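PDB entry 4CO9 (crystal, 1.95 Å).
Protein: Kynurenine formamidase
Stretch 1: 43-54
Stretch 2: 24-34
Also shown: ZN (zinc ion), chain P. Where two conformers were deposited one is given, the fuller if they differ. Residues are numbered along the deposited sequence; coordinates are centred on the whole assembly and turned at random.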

ATOM      1  N   ASN C  43       0.739   0.723 -21.857  1.00 10.55           N
ATOM      2  CA  ASN C  43       2.087   0.790 -21.327  1.00 10.63           C
ATOM      3  C   ASN C  43       2.258  -0.306 -20.283  1.00 11.42           C
ATOM      4  O   ASN C  43       1.541  -0.336 -19.314  1.00 10.85           O
ATOM      5  CB  ASN C  43       2.336   2.178 -20.744  1.00 10.26           C
ATOM      6  CG  ASN C  43       2.381   3.245 -21.823  1.00  9.92           C
ATOM      7  OD1 ASN C  43       3.195   3.157 -22.740  1.00  9.49           O
ATOM      8  ND2 ASN C  43       1.480   4.208 -21.755  1.00  9.79           N
ATOM      9  N   VAL C  44       3.199  -1.213 -20.531  1.00 12.67           N
ATOM     10  CA  VAL C  44       3.403  -2.367 -19.669  1.00 13.74           C
ATOM     11  C   VAL C  44       4.681  -2.144 -18.893  1.00 13.75           C
ATOM     12  O   VAL C  44       5.772  -2.061 -19.468  1.00 14.86           O
ATOM     13  CB  VAL C  44       3.468  -3.660 -20.490  1.00 14.39           C
ATOM     14  CG1 VAL C  44       3.788  -4.853 -19.590  1.00 15.03           C
ATOM     15  CG2 VAL C  44       2.126  -3.859 -21.191  1.00 14.87           C
ATOM     16  N   GLY C  45       4.531  -2.114 -17.581  1.00 14.14           N
ATOM     17  CA  GLY C  45       5.568  -1.678 -16.682  1.00 14.33           C
ATOM     18  C   GLY C  45       6.154  -2.857 -15.945  1.00 14.34           C
ATOM     19  O   GLY C  45       5.576  -3.959 -15.927  1.00 15.31           O
ATOM     20  N   LYS C  46       7.318  -2.629 -15.363  1.00 13.15           N
ATOM     21  CA  LYS C  46       7.887  -3.579 -14.434  1.00 12.58           C
ATOM     22  C   LYS C  46       8.515  -2.865 -13.249  1.00 11.48           C
ATOM     23  O   LYS C  46       9.289  -1.954 -13.435  1.00 10.63           O
ATOM     24  CB  LYS C  46       8.925  -4.381 -15.183  1.00 13.41           C
ATOM     25  CG  LYS C  46       9.670  -5.402 -14.347  1.00 14.01           C
ATOM     26  CD  LYS C  46      10.698  -6.097 -15.218  1.00 15.12           C
ATOM     27  CE  LYS C  46      11.337  -7.247 -14.501  1.00 16.08           C
ATOM     28  NZ  LYS C  46      12.409  -7.836 -15.353  1.00 16.90           N
ATOM     29  N   LEU C  47       8.184  -3.333 -12.047  1.00 10.81           N
ATOM     30  CA  LEU C  47       8.685  -2.804 -10.799  1.00 10.78           C
ATOM     31  C   LEU C  47       9.651  -3.814 -10.188  1.00 10.53           C
ATOM     32  O   LEU C  47       9.300  -4.990  -9.992  1.00 10.44           O
ATOM     33  CB  LEU C  47       7.520  -2.548  -9.842  1.00 11.09           C
ATOM     34  CG  LEU C  47       7.815  -2.001  -8.440  1.00 11.28           C
ATOM     35  CD1 LEU C  47       8.446  -0.617  -8.536  1.00 11.68           C
ATOM     36  CD2 LEU C  47       6.529  -1.952  -7.642  1.00 11.38           C
ATOM     37  N   THR C  48      10.862  -3.349  -9.892  1.00 10.01           N
ATOM     38  CA  THR C  48      11.865  -4.135  -9.185  1.00  9.81           C
ATOM     39  C   THR C  48      12.391  -3.301  -8.018  1.00  9.39           C
ATOM     40  O   THR C  48      12.831  -2.174  -8.222  1.00  9.19           O
ATOM     41  CB  THR C  48      13.032  -4.490 -10.129  1.00 10.01           C
ATOM     42  OG1 THR C  48      12.524  -5.186 -11.273  1.00 10.12           O
ATOM     43  CG2 THR C  48      14.039  -5.410  -9.427  1.00 10.70           C
ATOM     44  N   MET C  49      12.356  -3.839  -6.807  1.00  8.90           N
ATOM     45  CA  MET C  49      12.829  -3.094  -5.652  1.00  8.75           C
ATOM     46  C   MET C  49      13.169  -3.982  -4.461  1.00  8.30           C
ATOM     47  O   MET C  49      12.681  -5.117  -4.357  1.00  8.15           O
ATOM     48  CB  MET C  49      11.762  -2.069  -5.208  1.00  8.94           C
ATOM     49  CG  MET C  49      10.467  -2.692  -4.694  1.00  9.00           C
ATOM     50  SD  MET C  49       9.116  -1.491  -4.442  1.00  9.45           S
ATOM     51  CE  MET C  49       9.827  -0.529  -3.140  1.00  9.28           C
ATOM     52  N   SER C  50      14.029  -3.466  -3.580  1.00  7.91           N
ATOM     53  CA  SER C  50      14.160  -4.024  -2.238  1.00  7.75           C
ATOM     54  C   SER C  50      12.906  -3.688  -1.459  1.00  7.48           C
ATOM     55  O   SER C  50      12.347  -2.611  -1.624  1.00  7.37           O
ATOM     56  CB  SER C  50      15.358  -3.457  -1.493  1.00  7.78           C
ATOM     57  OG  SER C  50      15.346  -3.879  -0.130  1.00  7.72           O
ATOM     58  N   ILE C  51      12.488  -4.606  -0.599  1.00  7.52           N
ATOM     59  CA  ILE C  51      11.408  -4.385   0.371  1.00  7.49           C
ATOM     60  C   ILE C  51      11.640  -3.113   1.222  1.00  7.86           C
ATOM     61  O   ILE C  51      10.697  -2.336   1.522  1.00  8.09           O
ATOM     62  CB  ILE C  51      11.298  -5.651   1.247  1.00  7.32           C
ATOM     63  CG1 ILE C  51      10.741  -6.822   0.396  1.00  7.18           C
ATOM     64  CG2 ILE C  51      10.433  -5.390   2.474  1.00  7.25           C
ATOM     65  CD1 ILE C  51       9.286  -6.677  -0.077  1.00  7.12           C
ATOM     66  N   HIS C  52      12.898  -2.881   1.567  1.00  8.12           N
ATOM     67  CA  HIS C  52      13.248  -1.815   2.497  1.00  8.48           C
ATOM     68  C   HIS C  52      13.694  -0.580   1.730  1.00  8.66           C
ATOM     69  O   HIS C  52      14.806  -0.085   1.887  1.00  9.60           O
ATOM     70  CB  HIS C  52      14.328  -2.325   3.460  1.00  8.59           C
ATOM     71  CG  HIS C  52      13.926  -3.579   4.179  1.00  8.50           C
ATOM     72  ND1 HIS C  52      13.405  -3.580   5.457  1.00  8.59           N
ATOM     73  CD2 HIS C  52      13.935  -4.870   3.779  1.00  8.42           C
ATOM     74  CE1 HIS C  52      13.104  -4.816   5.815  1.00  8.63           C
ATOM     75  NE2 HIS C  52      13.419  -5.618   4.813  1.00  8.57           N
ATOM     76  N   THR C  53      12.802  -0.083   0.887  1.00  8.36           N
ATOM     77  CA  THR C  53      13.041   1.109   0.091  1.00  8.03           C
ATOM     78  C   THR C  53      11.910   2.060   0.375  1.00  7.51           C
ATOM     79  O   THR C  53      10.758   1.670   0.333  1.00  7.53           O
ATOM     80  CB  THR C  53      13.025   0.776  -1.419  1.00  8.20           C
ATOM     81  OG1 THR C  53      13.963  -0.259  -1.667  1.00  8.12           O
ATOM     82  CG2 THR C  53      13.385   1.988  -2.280  1.00  8.26           C
ATOM     83  N   GLY C  54      12.247   3.323   0.610  1.00  7.22           N
ATOM     84  CA  GLY C  54      11.251   4.333   0.864  1.00  6.96           C
ATOM     85  C   GLY C  54      10.527   4.030   2.149  1.00  6.81           C
ATOM     86  O   GLY C  54      11.046   3.328   3.024  1.00  6.81           O
TER
HETATM   87 ZN    ZN P 402      13.166  -2.048   7.005  1.00 22.07          ZN
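Stretch 2 (24-34) GDTPFSYEVLW

How does stretch 2 run along stretch 1? Its middle, around Ser 29 to Val 32, lies beside stretch 1 as an antiparallel strand; the chain before it is loop, and it turns a corner at Leu 33. The N-to-C directions of the two strands differ by 167°, nearly antiparallel, and their axes come within 4.7 Å. Thr 48 pairs with Ser 29 (Ser 29 N to Thr 48 O, 2.8 Å; Thr 48 N to Ser 29 O, 2.9 Å), and Lys 46 with Glu 31 (Lys 46 N to Glu 31 O, 2.8 Å).

Where does the ladder lose its even step? Between Val 44 and Gly 45 the register shifts by one, a beta bulge. Val 44 O therefore accepts from Leu 33 N at 2.7 Å and, weakly, from Trp 34 N at 3.3 Å, while Val 44 N reaches Trp 34 O at 2.8 Å.

Which bumps fill which hollows? Bare Gly 45 leaves a hollow for the Tyr 30 hydroxyl, with CA 3.6 Å from Tyr 30 OH; a CB there would clash with that oxygen. The Phe 28 ring nestles among Leu 47, Met 49 and Thr 53, its CZ 3.5 Å from Leu 47 CD1 and its CD2 3.8 Å from Met 49 CB.

What holds the far end? Ahead of its own strand, Asp 25 points toward Ser 50, the last strand residue of stretch 1, whose OG donates to Asp 25 OD2 at 2.6 Å. Thr 26 packs alongside, its CB 3.7 Å from Ser 50 N.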

ATOM      1  N   GLY C  24      24.458  -1.665  -1.408  1.00 10.21           N
ATOM      2  CA  GLY C  24      24.515  -2.964  -2.071  1.00 10.04           C
ATOM      3  C   GLY C  24      23.165  -3.637  -2.354  1.00  9.53           C
ATOM      4  O   GLY C  24      23.128  -4.664  -3.003  1.00  8.89           O
ATOM      5  N   ASP C  25      22.074  -3.072  -1.828  1.00  9.11           N
ATOM      6  CA  ASP C  25      20.751  -3.673  -1.904  1.00  9.12           C
ATOM      7  C   ASP C  25      20.206  -3.434  -3.314  1.00  9.20           C
ATOM      8  O   ASP C  25      20.781  -2.652  -4.053  1.00  8.90           O
ATOM      9  CB  ASP C  25      19.855  -3.028  -0.852  1.00  9.05           C
ATOM     10  CG  ASP C  25      18.667  -3.885  -0.485  1.00  9.14           C
ATOM     11  OD1 ASP C  25      18.517  -4.980  -1.100  1.00  9.21           O
ATOM     12  OD2 ASP C  25      17.880  -3.431   0.392  1.00  9.17           O
ATOM     13  N   THR C  26      19.137  -4.131  -3.686  1.00  9.01           N
ATOM     14  CA  THR C  26      18.550  -3.973  -5.004  1.00  9.16           C
ATOM     15  C   THR C  26      18.249  -2.503  -5.300  1.00  9.11           C
ATOM     16  O   THR C  26      17.502  -1.893  -4.558  1.00  8.66           O
ATOM     17  CB  THR C  26      17.210  -4.743  -5.091  1.00  9.32           C
ATOM     18  OG1 THR C  26      17.410  -6.102  -4.723  1.00  9.49           O
ATOM     19  CG2 THR C  26      16.640  -4.683  -6.487  1.00  9.51           C
ATOM     20  N   PRO C  27      18.820  -1.934  -6.386  1.00  9.67           N
ATOM     21  CA  PRO C  27      18.411  -0.590  -6.753  1.00  9.81           C
ATOM     22  C   PRO C  27      16.946  -0.532  -7.175  1.00  9.55           C
ATOM     23  O   PRO C  27      16.434  -1.488  -7.747  1.00  9.86           O
ATOM     24  CB  PRO C  27      19.317  -0.244  -7.951  1.00 10.15           C
ATOM     25  CG  PRO C  27      20.425  -1.215  -7.900  1.00 10.26           C
ATOM     26  CD  PRO C  27      19.815  -2.465  -7.334  1.00 10.11           C
ATOM     27  N   PHE C  28      16.275   0.568  -6.873  1.00  9.15           N
ATOM     28  CA  PHE C  28      14.885   0.714  -7.273  1.00  9.39           C
ATOM     29  C   PHE C  28      14.801   0.876  -8.787  1.00  9.53           C
ATOM     30  O   PHE C  28      15.560   1.631  -9.356  1.00  9.48           O
ATOM     31  CB  PHE C  28      14.230   1.932  -6.631  1.00  9.24           C
ATOM     32  CG  PHE C  28      12.790   2.118  -7.056  1.00  9.43           C
ATOM     33  CD1 PHE C  28      12.445   2.786  -8.240  1.00  9.35           C
ATOM     34  CD2 PHE C  28      11.774   1.581  -6.281  1.00  9.56           C
ATOM     35  CE1 PHE C  28      11.119   2.916  -8.616  1.00  9.41           C
ATOM     36  CE2 PHE C  28      10.451   1.707  -6.653  1.00  9.60           C
ATOM     37  CZ  PHE C  28      10.117   2.388  -7.817  1.00  9.50           C
ATOM     38  N   SER C  29      13.859   0.181  -9.402  1.00  9.68           N
ATOM     39  CA  SER C  29      13.650   0.269 -10.836  1.00 10.56           C
ATOM     40  C   SER C  29      12.166   0.240 -11.191  1.00 10.41           C
ATOM     41  O   SER C  29      11.514  -0.762 -10.947  1.00 10.38           O
ATOM     42  CB  SER C  29      14.367  -0.925 -11.501  1.00 11.20           C
ATOM     43  OG  SER C  29      14.059  -0.983 -12.860  1.00 12.93           O
ATOM     44  N   TYR C  30      11.647   1.332 -11.756  1.00 10.12           N
ATOM     45  CA  TYR C  30      10.415   1.256 -12.533  1.00 10.16           C
ATOM     46  C   TYR C  30      10.757   1.496 -13.997  1.00 10.55           C
ATOM     47  O   TYR C  30      11.409   2.486 -14.325  1.00 10.46           O
ATOM     48  CB  TYR C  30       9.324   2.254 -12.088  1.00  9.86           C
ATOM     49  CG  TYR C  30       8.176   2.182 -13.072  1.00 10.13           C
ATOM     50  CD1 TYR C  30       7.186   1.219 -12.952  1.00 10.18           C
ATOM     51  CD2 TYR C  30       8.138   3.009 -14.181  1.00 10.16           C
ATOM     52  CE1 TYR C  30       6.165   1.090 -13.884  1.00 10.33           C
ATOM     53  CE2 TYR C  30       7.130   2.884 -15.122  1.00 10.51           C
ATOM     54  CZ  TYR C  30       6.145   1.935 -14.980  1.00 10.51           C
ATOM     55  OH  TYR C  30       5.154   1.846 -15.944  1.00 11.08           O
ATOM     56  N   GLU C  31      10.329   0.588 -14.866  1.00 11.21           N
ATOM     57  CA  GLU C  31      10.548   0.748 -16.308  1.00 12.01           C
ATOM     58  C   GLU C  31       9.307   0.356 -17.103  1.00 12.25           C
ATOM     59  O   GLU C  31       8.579  -0.544 -16.691  1.00 12.01           O
ATOM     60  CB  GLU C  31      11.885   0.045 -16.758  0.50 12.35           C
ATOM     61  CG  GLU C  31      13.212   0.556 -16.091  0.60 12.55           C
ATOM     62  CD  GLU C  31      13.558   2.022 -16.353  0.60 12.56           C
ATOM     63  OE1 GLU C  31      13.216   2.588 -17.415  0.60 12.74           O
ATOM     64  OE2 GLU C  31      14.202   2.600 -15.479  0.60 12.33           O
ATOM     65  N   VAL C  32       9.065   1.067 -18.209  1.00 12.28           N
ATOM     66  CA  VAL C  32       8.090   0.669 -19.212  1.00 13.20           C
ATOM     67  C   VAL C  32       8.785  -0.342 -20.122  1.00 13.24           C
ATOM     68  O   VAL C  32       9.698   0.007 -20.882  1.00 13.93           O
ATOM     69  CB  VAL C  32       7.585   1.860 -20.056  1.00 13.26           C
ATOM     70  CG1 VAL C  32       6.549   1.410 -21.082  1.00 13.56           C
ATOM     71  CG2 VAL C  32       6.996   2.926 -19.156  1.00 13.39           C
ATOM     72  N   LEU C  33       8.407  -1.600 -19.995  1.00 13.61           N
ATOM     73  CA  LEU C  33       8.990  -2.664 -20.823  1.00 13.94           C
ATOM     74  C   LEU C  33       8.521  -2.588 -22.261  1.00 14.11           C
ATOM     75  O   LEU C  33       9.267  -2.882 -23.188  1.00 13.78           O
ATOM     76  CB  LEU C  33       8.604  -4.043 -20.325  1.00 15.26           C
ATOM     77  CG  LEU C  33       9.145  -4.546 -18.991  1.00 15.98           C
ATOM     78  CD1 LEU C  33       8.707  -5.975 -18.681  1.00 16.14           C
ATOM     79  CD2 LEU C  33      10.654  -4.437 -18.978  1.00 16.20           C
ATOM     80  N   TRP C  34       7.236  -2.316 -22.418  1.00 13.73           N
ATOM     81  CA  TRP C  34       6.588  -2.394 -23.714  1.00 13.33           C
ATOM     82  C   TRP C  34       5.553  -1.276 -23.744  1.00 12.71           C
ATOM     83  O   TRP C  34       4.621  -1.276 -22.954  1.00 12.58           O
ATOM     84  CB  TRP C  34       5.974  -3.794 -23.773  1.00 13.51           C
ATOM     85  CG  TRP C  34       5.606  -4.361 -25.135  1.00 13.48           C
ATOM     86  CD1 TRP C  34       4.386  -4.905 -25.510  1.00 13.59           C
ATOM     87  CD2 TRP C  34       6.453  -4.464 -26.292  1.00 13.61           C
ATOM     88  NE1 TRP C  34       4.440  -5.314 -26.819  1.00 13.40           N
ATOM     89  CE2 TRP C  34       5.687  -5.061 -27.323  1.00 13.61           C
ATOM     90  CE3 TRP C  34       7.781  -4.110 -26.558  1.00 13.91           C
ATOM     91  CZ2 TRP C  34       6.209  -5.307 -28.601  1.00 13.86           C
ATOM     92  CZ3 TRP C  34       8.297  -4.342 -27.839  1.00 14.25           C
ATOM     93  CH2 TRP C  34       7.507  -4.937 -28.839  1.00 14.21           C
TER
HETATM   94  O   HOH W   1      17.360  -0.783   0.498  1.00 11.78           O
HETATM   95  O   HOH W   2      12.020  -2.618 -13.290  1.00 23.38           O
HETATM   96  O   HOH W   3      14.785  -2.581   8.148  1.00  9.58           O